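Long-range contacts in putative mandelate racemase (Zymomonas mobilis, PDB 2OX4), which probably acts as a magnesium-dependent lyase (dehydratase) of the enolase superfamily, its barrel domain holding a bound magnesium ion: residues Lys7-His12 / Lys27-Glu32; His14-Ser19 / Tyr352-Val357; Glu160-Val165 / Tyr360-Gly365; Glu311-Ala316 / Asn337-Glu342. All coordinates share one frame; numbering follows the deposited sequence.

In the fold
Contact 1 ties the first two strands of the antiparallel sheet in the N-terminal domain. Contact 2, its centre about 20 Å away, adjoins it in sequence and fastens the loop after strand 5-13 to helix 350-353 and the turn that follows, joining that domain to the barrel. Contacts 3 and 4 lie within the barrel, centres about 17 Å apart, and touch where Ala164 CB packs 3.8 Å from Ile340 CD1. Contact 4 is nested, in chain order, inside the loops closed by contacts 2 and 3, and it alone approaches the magnesium. After crossing the barrel the chain touches the N-terminal loop again at 352-357, then continues to 360-365 in contact 3.

Contact 1. Residues Lys7-His12 / Lys27-Glu32; sequences KIEIFH and KVSTDE
The N-terminal beta hairpin of the enolase-type capping domain is zipped here, strand 5-13 running antiparallel to strand 24-30. Glu9 and Lys27 form a hydrogen-bonded pair with two nearly straight bonds, Glu9 N to Lys27 O and Lys27 N to Glu9 O, both 2.8 Å. Lys7 and Ser29 form the next such pair, less evenly: Ser29 N to Lys7 O is 2.8 Å, whereas Lys7 N to Ser29 O is weak at 3.4 Å. Between them Ile8 and Val28 make a non-hydrogen-bonded pair whose side chains face helices 48-62 and 89-110. On the other face, Lys27 is fully extended, CG anti to the backbone N (chi1 179°), and runs alongside Glu9, its CD 3.5 Å from Glu9 OE1. Its CB rests at the edge of the Phe11 ring, 4.0 Å from CE1. Lys27 NZ stays 4.4 Å from Glu9 OE1, beyond a salt bridge; one water bonds to OE1 and, weakly, to NZ. A second water lies 2.6 Å from Glu9 OE1 and also bonds Lys27 O and Ser29 OG. Glu9 OE2 is taken by the hydroxyls of Tyr384 and Tyr389, and Lys27 makes a cation-pi contact with Tyr35. The buried carboxylate is therefore held by hydroxyls and water, with the lysine charge close enough that it would probably help keep Glu9 ionised.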
loop_
_atom_site.group_PDB
_atom_site.type_symbol
_atom_site.label_atom_id
_atom_site.label_comp_id
_atom_site.label_asym_id
_atom_site.label_seq_id
_atom_site.Cartn_x
_atom_site.Cartn_y
_atom_site.Cartn_z
ATOM N N LYS C 7 38.183 34.392 9.736
ATOM C CA LYS C 7 39.150 33.311 9.863
ATOM C C LYS C 7 38.453 32.029 10.302
ATOM O O LYS C 7 37.484 32.066 11.068
ATOM C CB LYS C 7 40.239 33.664 10.888
ATOM C CG LYS C 7 41.461 32.771 10.798
ATOM C CD LYS C 7 42.265 32.777 12.088
ATOM C CE LYS C 7 43.008 34.070 12.280
ATOM N NZ LYS C 7 43.939 34.000 13.439
ATOM N N ILE C 8 38.950 30.912 9.794
ATOM C CA ILE C 8 38.442 29.596 10.142
ATOM C C ILE C 8 39.658 28.719 10.410
ATOM O O ILE C 8 40.558 28.616 9.578
ATOM C CB ILE C 8 37.565 29.016 9.008
ATOM C CG1 ILE C 8 36.234 29.774 8.930
ATOM C CG2 ILE C 8 37.308 27.498 9.222
ATOM C CD1 ILE C 8 35.466 29.534 7.649
ATOM N N GLU C 9 39.684 28.100 11.588
ATOM C CA GLU C 9 40.791 27.237 11.956
ATOM C C GLU C 9 40.292 25.844 12.247
ATOM O O GLU C 9 39.307 25.678 12.954
ATOM C CB GLU C 9 41.499 27.781 13.192
ATOM C CG GLU C 9 42.085 29.165 12.992
ATOM C CD GLU C 9 42.502 29.786 14.321
ATOM O OE1 GLU C 9 41.646 30.391 14.997
ATOM O OE2 GLU C 9 43.679 29.643 14.698
ATOM N N ILE C 10 40.970 24.838 11.704
ATOM C CA ILE C 10 40.488 23.461 11.844
ATOM C C ILE C 10 41.564 22.619 12.515
ATOM O O ILE C 10 42.709 22.614 12.075
ATOM C CB ILE C 10 40.096 22.843 10.468
ATOM C CG1 ILE C 10 39.008 23.685 9.802
ATOM C CG2 ILE C 10 39.626 21.391 10.628
ATOM C CD1 ILE C 10 39.190 23.790 8.308
ATOM N N PHE C 11 41.179 21.914 13.576
ATOM C CA PHE C 11 42.117 21.134 14.383
ATOM C C PHE C 11 41.748 19.665 14.278
ATOM O O PHE C 11 40.737 19.240 14.834
ATOM C CB PHE C 11 42.019 21.552 15.860
ATOM C CG PHE C 11 42.246 23.019 16.099
ATOM C CD1 PHE C 11 41.196 23.932 16.003
ATOM C CD2 PHE C 11 43.506 23.487 16.452
ATOM C CE1 PHE C 11 41.399 25.285 16.222
ATOM C CE2 PHE C 11 43.722 24.839 16.673
ATOM C CZ PHE C 11 42.671 25.744 16.567
ATOM N N HIS C 12 42.555 18.891 13.563
ATOM C CA HIS C 12 42.375 17.449 13.553
ATOM C C HIS C 12 43.334 16.879 14.620
ATOM O O HIS C 12 44.543 16.724 14.385
ATOM C CB HIS C 12 42.631 16.871 12.150
ATOM C CG HIS C 12 42.320 15.409 12.027
ATOM N ND1 HIS C 12 42.710 14.653 10.939
ATOM C CD2 HIS C 12 41.656 14.562 12.855
ATOM C CE1 HIS C 12 42.304 13.406 11.102
ATOM N NE2 HIS C 12 41.663 13.322 12.255
ATOM N N LYS C 27 37.249 26.352 14.726
ATOM C CA LYS C 27 37.125 27.655 15.365
ATOM C C LYS C 27 36.891 28.734 14.310
ATOM O O LYS C 27 37.708 28.931 13.391
ATOM C CB LYS C 27 38.372 27.961 16.225
ATOM C CG LYS C 27 38.339 29.340 16.918
ATOM C CD LYS C 27 39.608 29.584 17.766
ATOM C CE LYS C 27 39.651 30.995 18.310
ATOM N NZ LYS C 27 40.804 31.154 19.253
ATOM N N VAL C 28 35.750 29.401 14.435
ATOM C CA VAL C 28 35.312 30.416 13.464
ATOM C C VAL C 28 35.400 31.795 14.097
ATOM O O VAL C 28 34.675 32.080 15.051
ATOM C CB VAL C 28 33.849 30.149 13.040
ATOM C CG1 VAL C 28 33.345 31.222 12.051
ATOM C CG2 VAL C 28 33.717 28.749 12.449
ATOM N N SER C 29 36.285 32.640 13.569
ATOM C CA SER C 29 36.499 33.992 14.120
ATOM C C SER C 29 35.826 35.060 13.272
ATOM O O SER C 29 35.694 34.901 12.053
ATOM C CB SER C 29 37.995 34.286 14.215
ATOM O OG SER C 29 38.613 33.367 15.087
ATOM N N THR C 30 35.420 36.154 13.912
ATOM C CA THR C 30 34.724 37.224 13.217
ATOM C C THR C 30 35.551 38.504 13.259
ATOM O O THR C 30 36.503 38.623 14.046
ATOM C CB THR C 30 33.334 37.532 13.825
ATOM O OG1 THR C 30 33.478 37.961 15.185
ATOM C CG2 THR C 30 32.394 36.327 13.745
ATOM N N ASP C 31 35.176 39.461 12.424
ATOM C CA ASP C 31 35.832 40.772 12.427
ATOM C C ASP C 31 35.734 41.518 13.767
ATOM O O ASP C 31 36.631 42.280 14.121
ATOM C CB ASP C 31 35.339 41.648 11.265
ATOM C CG ASP C 31 33.814 41.809 11.225
ATOM O OD1 ASP C 31 33.078 41.150 11.996
ATOM O OD2 ASP C 31 33.352 42.616 10.387
ATOM N N GLU C 32 34.663 41.270 14.515
ATOM C CA GLU C 32 34.454 41.928 15.809
ATOM C C GLU C 32 35.052 41.177 17.008
ATOM O O GLU C 32 34.703 41.452 18.154
ATOM C CB GLU C 32 32.964 42.188 16.032
ATOM C CG GLU C 32 32.394 43.247 15.081
ATOM C CD GLU C 32 30.875 43.353 15.128
ATOM O OE1 GLU C 32 30.284 43.123 16.207
ATOM O OE2 GLU C 32 30.270 43.668 14.077
HETATM O O HOH W 1 39.463 31.207 13.760
HETATM O O HOH W 2 42.609 32.193 16.637
#

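Contact 2. Residues His14-Ser19 / Tyr352-Val357; sequences HTRPQS and YEELCV
Arg16 is gripped closely at its guanidinium, while the remainder of the meeting is looser. Its NH2 donates to Glu354 OE2 at 2.7 Å in a salt bridge, the N-H...O angle 150°, reaching the anti lone pair of that oxygen. The carboxylate lies at the edge of the guanidinium, close to its plane, but the two flat groups are turned 31° apart. Bends at chi2 and chi3 fold the arginine back so that NE bonds His14 O at 2.9 Å, again in plane, with NH1 adding a weak bond to the same oxygen. NH2 also donates to Glu351 O; its two acceptors, and the His14 O shared by NE and NH1, would together hold the group's rotation. Leu355 CD2 packs 3.9 Å from Arg16 NH2. This joint connects the N-terminal capping domain to the C-terminal barrel domain of an enolase-superfamily protein: the loop after strand 5-13 meets helix 350-353 and the type I turn Glu353-Cys356. Glu351 reinforces it by accepting from the backbone N of Gln18 and Ser19. Tyr352 makes the looser van der Waals part, its CE1 4.2 Å from Arg16 CG, with Ser19 OG at the ring edge, 3.7 Å from CE1; the phenol OH is bonded to Gln21. On the watery side, a water accepts from Arg16 NH1 and donates to Glu354 OE2, each at 3.1 Å, running beside the direct bridge.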
loop_
_atom_site.group_PDB
_atom_site.type_symbol
_atom_site.label_atom_id
_atom_site.label_comp_id
_atom_site.label_asym_id
_atom_site.label_seq_id
_atom_site.Cartn_x
_atom_site.Cartn_y
_atom_site.Cartn_z
ATOM N N HIS C 14 45.625 15.066 17.219
ATOM C CA HIS C 14 46.464 13.873 17.117
ATOM C C HIS C 14 45.918 12.712 17.945
ATOM O O HIS C 14 45.186 12.927 18.916
ATOM C CB HIS C 14 47.901 14.200 17.541
ATOM C CG HIS C 14 48.600 15.158 16.626
ATOM N ND1 HIS C 14 49.688 15.906 17.025
ATOM C CD2 HIS C 14 48.370 15.487 15.332
ATOM C CE1 HIS C 14 50.096 16.657 16.015
ATOM N NE2 HIS C 14 49.315 16.420 14.976
ATOM N N THR C 15 46.276 11.490 17.554
ATOM C CA THR C 15 45.732 10.273 18.173
ATOM C C THR C 15 45.666 10.373 19.693
ATOM O O THR C 15 46.671 10.642 20.351
ATOM C CB THR C 15 46.546 9.036 17.769
ATOM O OG1 THR C 15 46.628 8.985 16.346
ATOM C CG2 THR C 15 45.894 7.752 18.286
ATOM N N ARG C 16 44.470 10.198 20.241
ATOM C CA ARG C 16 44.295 10.085 21.684
ATOM C C ARG C 16 44.756 8.687 22.117
ATOM O O ARG C 16 44.264 7.693 21.600
ATOM C CB ARG C 16 42.829 10.353 22.074
ATOM C CG ARG C 16 42.204 11.662 21.497
ATOM C CD ARG C 16 42.769 12.940 22.111
ATOM N NE ARG C 16 44.130 13.204 21.654
ATOM C CZ ARG C 16 45.033 13.901 22.336
ATOM N NH1 ARG C 16 46.248 14.080 21.833
ATOM N NH2 ARG C 16 44.721 14.421 23.517
ATOM N N PRO C 17 45.749 8.611 23.025
ATOM C CA PRO C 17 46.464 7.354 23.336
ATOM C C PRO C 17 45.589 6.153 23.719
ATOM O O PRO C 17 45.709 5.089 23.101
ATOM C CB PRO C 17 47.371 7.738 24.515
ATOM C CG PRO C 17 47.489 9.213 24.463
ATOM C CD PRO C 17 46.266 9.758 23.799
ATOM N N GLN C 18 44.733 6.312 24.727
ATOM C CA GLN C 18 43.933 5.196 25.239
ATOM C C GLN C 18 42.831 4.764 24.268
ATOM O O GLN C 18 42.602 3.567 24.061
ATOM C CB GLN C 18 43.293 5.572 26.569
ATOM C CG GLN C 18 44.242 5.590 27.739
ATOM C CD GLN C 18 43.501 5.409 29.040
ATOM O OE1 GLN C 18 43.166 4.290 29.419
ATOM N NE2 GLN C 18 43.213 6.516 29.718
ATOM N N SER C 19 42.152 5.746 23.682
ATOM C CA SER C 19 40.964 5.488 22.865
ATOM C C SER C 19 41.313 5.281 21.392
ATOM O O SER C 19 40.556 4.652 20.654
ATOM C CB SER C 19 39.934 6.613 23.029
ATOM O OG SER C 19 40.429 7.846 22.519
ATOM N N TYR C 352 40.991 13.280 26.730
ATOM C CA TYR C 352 39.838 14.107 26.381
ATOM C C TYR C 352 39.708 15.351 27.268
ATOM O O TYR C 352 39.444 16.446 26.764
ATOM C CB TYR C 352 38.555 13.270 26.311
ATOM C CG TYR C 352 38.320 12.699 24.921
ATOM C CD1 TYR C 352 38.666 11.382 24.606
ATOM C CD2 TYR C 352 37.784 13.497 23.910
ATOM C CE1 TYR C 352 38.461 10.872 23.310
ATOM C CE2 TYR C 352 37.578 13.006 22.631
ATOM C CZ TYR C 352 37.917 11.699 22.331
ATOM O OH TYR C 352 37.698 11.237 21.046
ATOM N N GLU C 353 39.936 15.200 28.572
ATOM C CA GLU C 353 39.914 16.348 29.494
ATOM C C GLU C 353 40.811 17.530 29.106
ATOM O O GLU C 353 40.432 18.676 29.309
ATOM C CB GLU C 353 40.206 15.917 30.936
ATOM C CG GLU C 353 39.192 14.944 31.506
ATOM C CD GLU C 353 39.684 14.233 32.762
ATOM O OE1 GLU C 353 39.906 14.915 33.790
ATOM O OE2 GLU C 353 39.840 12.989 32.722
ATOM N N GLU C 354 41.997 17.261 28.556
ATOM C CA GLU C 354 42.977 18.324 28.270
ATOM C C GLU C 354 42.608 19.227 27.084
ATOM O O GLU C 354 43.252 20.259 26.840
ATOM C CB GLU C 354 44.369 17.729 28.050
ATOM C CG GLU C 354 44.485 16.870 26.785
ATOM C CD GLU C 354 45.896 16.332 26.551
ATOM O OE1 GLU C 354 46.827 16.719 27.292
ATOM O OE2 GLU C 354 46.082 15.520 25.617
ATOM N N LEU C 355 41.568 18.835 26.351
ATOM C CA LEU C 355 41.211 19.493 25.097
ATOM C C LEU C 355 40.357 20.738 25.287
ATOM O O LEU C 355 40.345 21.613 24.417
ATOM C CB LEU C 355 40.494 18.512 24.160
ATOM C CG LEU C 355 41.271 17.250 23.784
ATOM C CD1 LEU C 355 40.418 16.344 22.899
ATOM C CD2 LEU C 355 42.576 17.619 23.090
ATOM N N CYS C 356 39.637 20.812 26.410
ATOM C CA CYS C 356 38.682 21.896 26.641
ATOM C C CYS C 356 38.869 22.601 27.978
ATOM O O CYS C 356 39.312 21.996 28.959
ATOM C CB CYS C 356 37.241 21.375 26.564
ATOM S SG CYS C 356 36.786 20.697 24.959
ATOM N N VAL C 357 38.488 23.875 28.008
ATOM C CA VAL C 357 38.579 24.722 29.194
ATOM C C VAL C 357 37.693 24.257 30.361
ATOM O O VAL C 357 38.162 24.196 31.505
ATOM C CB VAL C 357 38.317 26.207 28.828
ATOM C CG1 VAL C 357 38.242 27.087 30.069
ATOM C CG2 VAL C 357 39.407 26.716 27.889
HETATM O O HOH W 3 48.487 15.081 23.777
#

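Contact 3. Residues Glu160-Val165 / Tyr360-Gly365; sequences EGYDAV and YQPVKG
Glu160 O receives two water bonds, one of 3.0 Å from a water that accepts from Gly365 N and a weak one from a water held by Lys364 N. This carbonyl lies at the Schellman motif that ends helix 147-159 of the barrel, where the chain turns through Gly161 into strand 164-167. The two backbones pass closely there, with Gly161 CA and Lys364 CA 4.2 Å apart. A side chain on Gly161 would clash with Lys364 CA, and one on Gly365 with Gly161 O. Gly365 CA instead lies over one face of the Tyr162 ring, 4.0 Å from CD1, and makes a CA-H...O contact to Gly161 O. Tyr162 CG is anti to the carbonyl carbon (chi1 -63°), and the ring extends to Pro362, whose CG approaches OH at 3.4 Å; Trp137 meets the same ring edge-to-face. An alanine in place of Tyr162 would remove the ring that packs on Gly365 and Pro362 and would probably loosen the 360-365 loop against the barrel. Lys364 bends at chi2 and chi3, bringing NZ to 3.7 Å from Glu160 O. Farther along, a third water accepts from Asp163 N and donates to Gly365 O at 2.9 Å.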
loop_
_atom_site.group_PDB
_atom_site.type_symbol
_atom_site.label_atom_id
_atom_site.label_comp_id
_atom_site.label_asym_id
_atom_site.label_seq_id
_atom_site.Cartn_x
_atom_site.Cartn_y
_atom_site.Cartn_z
ATOM N N GLU C 160 27.966 6.243 41.628
ATOM C CA GLU C 160 28.034 7.661 41.268
ATOM C C GLU C 160 26.681 8.377 41.103
ATOM O O GLU C 160 26.646 9.583 40.888
ATOM C CB GLU C 160 28.922 7.870 40.032
ATOM C CG GLU C 160 30.376 7.471 40.242
ATOM C CD GLU C 160 31.269 7.717 39.020
ATOM O OE1 GLU C 160 30.767 8.136 37.953
ATOM O OE2 GLU C 160 32.490 7.487 39.132
ATOM N N GLY C 161 25.579 7.643 41.210
ATOM C CA GLY C 161 24.246 8.248 41.154
ATOM C C GLY C 161 23.487 8.095 39.835
ATOM O O GLY C 161 22.382 8.625 39.694
ATOM N N TYR C 162 24.072 7.390 38.862
ATOM C CA TYR C 162 23.349 7.098 37.607
ATOM C C TYR C 162 22.236 6.073 37.852
ATOM O O TYR C 162 22.426 5.101 38.583
ATOM C CB TYR C 162 24.298 6.588 36.516
ATOM C CG TYR C 162 25.354 7.584 36.088
ATOM C CD1 TYR C 162 25.094 8.522 35.084
ATOM C CD2 TYR C 162 26.613 7.597 36.694
ATOM C CE1 TYR C 162 26.054 9.445 34.702
ATOM C CE2 TYR C 162 27.584 8.509 36.312
ATOM C CZ TYR C 162 27.299 9.428 35.318
ATOM O OH TYR C 162 28.253 10.332 34.946
ATOM N N ASP C 163 21.070 6.305 37.257
ATOM C CA ASP C 163 19.975 5.341 37.329
ATOM C C ASP C 163 19.684 4.708 35.961
ATOM O O ASP C 163 18.591 4.183 35.724
ATOM C CB ASP C 163 18.712 5.960 37.947
ATOM C CG ASP C 163 18.065 7.049 37.074
ATOM O OD1 ASP C 163 18.499 7.305 35.934
ATOM O OD2 ASP C 163 17.089 7.659 37.550
ATOM N N ALA C 164 20.676 4.775 35.082
ATOM C CA ALA C 164 20.633 4.106 33.786
ATOM C C ALA C 164 22.048 3.886 33.280
ATOM O O ALA C 164 22.955 4.710 33.513
ATOM C CB ALA C 164 19.829 4.946 32.783
ATOM N N VAL C 165 22.233 2.773 32.572
ATOM C CA VAL C 165 23.506 2.437 31.957
ATOM C C VAL C 165 23.284 1.905 30.541
ATOM O O VAL C 165 22.207 1.383 30.230
ATOM C CB VAL C 165 24.263 1.343 32.775
ATOM C CG1 VAL C 165 24.609 1.855 34.186
ATOM C CG2 VAL C 165 23.439 0.058 32.853
ATOM N N TYR C 360 32.518 19.645 31.889
ATOM C CA TYR C 360 31.151 19.484 32.386
ATOM C C TYR C 360 30.887 18.017 32.655
ATOM O O TYR C 360 31.047 17.178 31.759
ATOM C CB TYR C 360 30.125 20.022 31.379
ATOM C CG TYR C 360 30.180 21.514 31.204
ATOM C CD1 TYR C 360 29.663 22.373 32.178
ATOM C CD2 TYR C 360 30.758 22.074 30.071
ATOM C CE1 TYR C 360 29.722 23.756 32.024
ATOM C CE2 TYR C 360 30.818 23.448 29.907
ATOM C CZ TYR C 360 30.305 24.286 30.882
ATOM O OH TYR C 360 30.369 25.653 30.717
ATOM N N GLN C 361 30.511 17.710 33.895
ATOM C CA GLN C 361 30.230 16.331 34.310
ATOM C C GLN C 361 28.902 16.279 35.050
ATOM O O GLN C 361 28.501 17.263 35.674
ATOM C CB GLN C 361 31.349 15.787 35.215
ATOM C CG GLN C 361 32.694 15.566 34.520
ATOM C CD GLN C 361 32.664 14.419 33.527
ATOM O OE1 GLN C 361 32.006 13.398 33.752
ATOM N NE2 GLN C 361 33.388 14.578 32.426
ATOM N N PRO C 362 28.195 15.133 34.976
ATOM C CA PRO C 362 26.952 15.018 35.718
ATOM C C PRO C 362 27.202 15.074 37.225
ATOM O O PRO C 362 28.304 14.754 37.679
ATOM C CB PRO C 362 26.438 13.633 35.327
ATOM C CG PRO C 362 27.099 13.347 34.031
ATOM C CD PRO C 362 28.469 13.909 34.209
ATOM N N VAL C 363 26.194 15.512 37.964
ATOM C CA VAL C 363 26.175 15.413 39.427
ATOM C C VAL C 363 25.007 14.529 39.856
ATOM O O VAL C 363 23.840 14.835 39.566
ATOM C CB VAL C 363 26.020 16.816 40.069
ATOM C CG1 VAL C 363 26.009 16.735 41.601
ATOM C CG2 VAL C 363 27.111 17.765 39.569
ATOM N N LYS C 364 25.322 13.432 40.547
ATOM C CA LYS C 364 24.315 12.436 40.948
ATOM C C LYS C 364 23.414 12.012 39.774
ATOM O O LYS C 364 22.192 11.951 39.899
ATOM C CB LYS C 364 23.480 12.933 42.141
ATOM C CG LYS C 364 24.234 12.974 43.475
ATOM C CD LYS C 364 24.374 11.579 44.095
ATOM C CE LYS C 364 25.843 11.186 44.271
ATOM N NZ LYS C 364 26.027 9.731 44.563
ATOM N N GLY C 365 24.044 11.747 38.631
ATOM C CA GLY C 365 23.350 11.254 37.437
ATOM C C GLY C 365 22.500 12.283 36.698
ATOM O O GLY C 365 21.684 11.921 35.843
HETATM O O HOH W 4 26.841 11.356 38.517
HETATM O O HOH W 5 27.847 12.705 41.551
HETATM O O HOH W 6 20.901 9.084 35.945
#

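Contact 4. Residues Glu311-Ala316 / Asn337-Glu342; sequences EVTVQA and NFCIHE
Three direct bonds cross the contact, one from a side-chain amide and two between backbones. Asn337 ND2 donates to Val312 O at 3.0 Å, in the amide plane, and Cys339 N to Val314 O at 2.8 Å, from above the carbonyl plane; Val314 N to Asn337 O is weak. Val314 CG2 rests 3.6 Å from Asn337 ND2, and Thr313 OG1 meets Cys339 CB. Farther along, Gln315 CG presses to 3.0 Å from Ile340 O, a buried carbonyl with no polar partner. Gln315 extends with CG anti to the backbone N (chi1 166°), then bends at chi2, so that NE2 donates to Ala316 O at 2.9 Å and to a water that in turn donates to Glu342 OE1. Another water links Ala316 O to Glu342 N. Tyr129 and Gln288 hold Gln315 OE1, while Lys166 and Ser131 hold Glu342 OE2. An alanine at Gln315 would lose these amide bonds and would probably leave Tyr129, Gln288 and the water to Glu342 less well ordered. Gln315 and Glu342 approach the magnesium ligands Glu241 and Glu215, side chains about 5 Å apart in each case. The Gln315-Glu342 end lies at the metal site of an enolase-superfamily beta/alpha barrel; strands 313-314 and 341-344 flank helix 322-333 in sequence.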
loop_
_atom_site.group_PDB
_atom_site.type_symbol
_atom_site.label_atom_id
_atom_site.label_comp_id
_atom_site.label_asym_id
_atom_site.label_seq_id
_atom_site.Cartn_x
_atom_site.Cartn_y
_atom_site.Cartn_z
ATOM N N GLU C 311 5.425 10.805 17.978
ATOM C CA GLU C 311 5.591 10.327 19.370
ATOM C C GLU C 311 6.904 9.542 19.520
ATOM O O GLU C 311 6.952 8.401 20.020
ATOM C CB GLU C 311 4.354 9.542 19.872
ATOM C CG GLU C 311 3.121 10.455 20.038
ATOM C CD GLU C 311 1.845 9.741 20.489
ATOM O OE1 GLU C 311 1.780 8.489 20.414
ATOM O OE2 GLU C 311 0.898 10.463 20.916
ATOM N N VAL C 312 7.964 10.184 19.060
ATOM C CA VAL C 312 9.317 9.662 19.139
ATOM C C VAL C 312 10.073 10.640 20.029
ATOM O O VAL C 312 9.835 11.849 19.970
ATOM C CB VAL C 312 9.959 9.606 17.726
ATOM C CG1 VAL C 312 11.448 9.274 17.786
ATOM C CG2 VAL C 312 9.234 8.576 16.837
ATOM N N THR C 313 10.959 10.126 20.878
ATOM C CA THR C 313 11.731 11.029 21.733
ATOM C C THR C 313 13.198 10.988 21.354
ATOM O O THR C 313 13.581 10.226 20.475
ATOM C CB THR C 313 11.519 10.742 23.226
ATOM O OG1 THR C 313 11.956 9.426 23.537
ATOM C CG2 THR C 313 10.048 10.913 23.603
ATOM N N VAL C 314 14.008 11.834 21.992
ATOM C CA VAL C 314 15.332 12.145 21.484
ATOM C C VAL C 314 16.390 11.951 22.568
ATOM O O VAL C 314 16.221 12.389 23.708
ATOM C CB VAL C 314 15.413 13.599 20.942
ATOM C CG1 VAL C 314 16.753 13.829 20.246
ATOM C CG2 VAL C 314 14.247 13.890 19.982
ATOM N N GLN C 315 17.478 11.283 22.204
ATOM C CA GLN C 315 18.711 11.321 23.005
ATOM C C GLN C 315 19.843 11.663 22.048
ATOM O O GLN C 315 20.165 10.856 21.191
ATOM C CB GLN C 315 18.975 9.927 23.627
ATOM C CG GLN C 315 20.418 9.747 24.205
ATOM C CD GLN C 315 21.170 8.587 23.575
ATOM O OE1 GLN C 315 20.821 7.420 23.768
ATOM N NE2 GLN C 315 22.210 8.905 22.814
ATOM N N ALA C 316 20.452 12.840 22.185
ATOM C CA ALA C 316 21.566 13.184 21.314
ATOM C C ALA C 316 22.640 12.109 21.456
ATOM O O ALA C 316 22.948 11.669 22.565
ATOM C CB ALA C 316 22.131 14.545 21.644
ATOM N N ASN C 337 10.561 16.839 23.562
ATOM C CA ASN C 337 10.564 15.385 23.450
ATOM C C ASN C 337 11.931 14.762 23.758
ATOM O O ASN C 337 12.437 13.934 23.019
ATOM C CB ASN C 337 9.985 14.894 22.092
ATOM C CG ASN C 337 10.713 15.484 20.858
ATOM O OD1 ASN C 337 11.214 16.605 20.896
ATOM N ND2 ASN C 337 10.738 14.721 19.748
ATOM N N PHE C 338 12.529 15.172 24.868
ATOM C CA PHE C 338 13.818 14.637 25.305
ATOM C C PHE C 338 13.620 13.341 26.097
ATOM O O PHE C 338 12.731 13.265 26.943
ATOM C CB PHE C 338 14.524 15.698 26.178
ATOM C CG PHE C 338 15.713 15.179 26.955
ATOM C CD1 PHE C 338 16.924 14.939 26.319
ATOM C CD2 PHE C 338 15.620 14.972 28.330
ATOM C CE1 PHE C 338 18.035 14.481 27.041
ATOM C CE2 PHE C 338 16.716 14.512 29.061
ATOM C CZ PHE C 338 17.922 14.269 28.415
ATOM N N CYS C 339 14.456 12.331 25.831
ATOM C CA CYS C 339 14.399 11.052 26.552
ATOM C C CYS C 339 15.423 11.018 27.715
ATOM O O CYS C 339 15.053 10.938 28.897
ATOM C CB CYS C 339 14.675 9.884 25.586
ATOM S SG CYS C 339 14.725 8.283 26.409
ATOM N N ILE C 340 16.701 11.095 27.365
ATOM C CA ILE C 340 17.808 10.842 28.311
ATOM C C ILE C 340 19.105 11.313 27.643
ATOM O O ILE C 340 19.165 11.435 26.410
ATOM C CB ILE C 340 17.871 9.345 28.731
ATOM C CG1 ILE C 340 18.749 9.155 29.978
ATOM C CG2 ILE C 340 18.269 8.435 27.550
ATOM C CD1 ILE C 340 18.654 7.760 30.581
ATOM N N HIS C 341 20.116 11.637 28.445
ATOM C CA HIS C 341 21.399 12.110 27.911
ATOM C C HIS C 341 22.494 11.037 28.038
ATOM O O HIS C 341 22.645 10.402 29.082
ATOM C CB HIS C 341 21.838 13.405 28.614
ATOM C CG HIS C 341 23.166 13.914 28.142
ATOM N ND1 HIS C 341 23.291 14.820 27.112
ATOM C CD2 HIS C 341 24.428 13.615 28.535
ATOM C CE1 HIS C 341 24.569 15.067 26.897
ATOM N NE2 HIS C 341 25.283 14.348 27.747
ATOM N N GLU C 342 23.250 10.842 26.964
ATOM C CA GLU C 342 24.339 9.878 26.938
ATOM C C GLU C 342 25.605 10.519 27.487
ATOM O O GLU C 342 26.089 11.528 26.949
ATOM C CB GLU C 342 24.616 9.435 25.504
ATOM C CG GLU C 342 25.802 8.496 25.414
ATOM C CD GLU C 342 26.050 7.964 24.014
ATOM O OE1 GLU C 342 25.660 8.621 23.016
ATOM O OE2 GLU C 342 26.655 6.880 23.921
HETATM O O HOH W 7 23.887 7.052 21.321
HETATM O O HOH W 8 22.848 12.699 24.920
#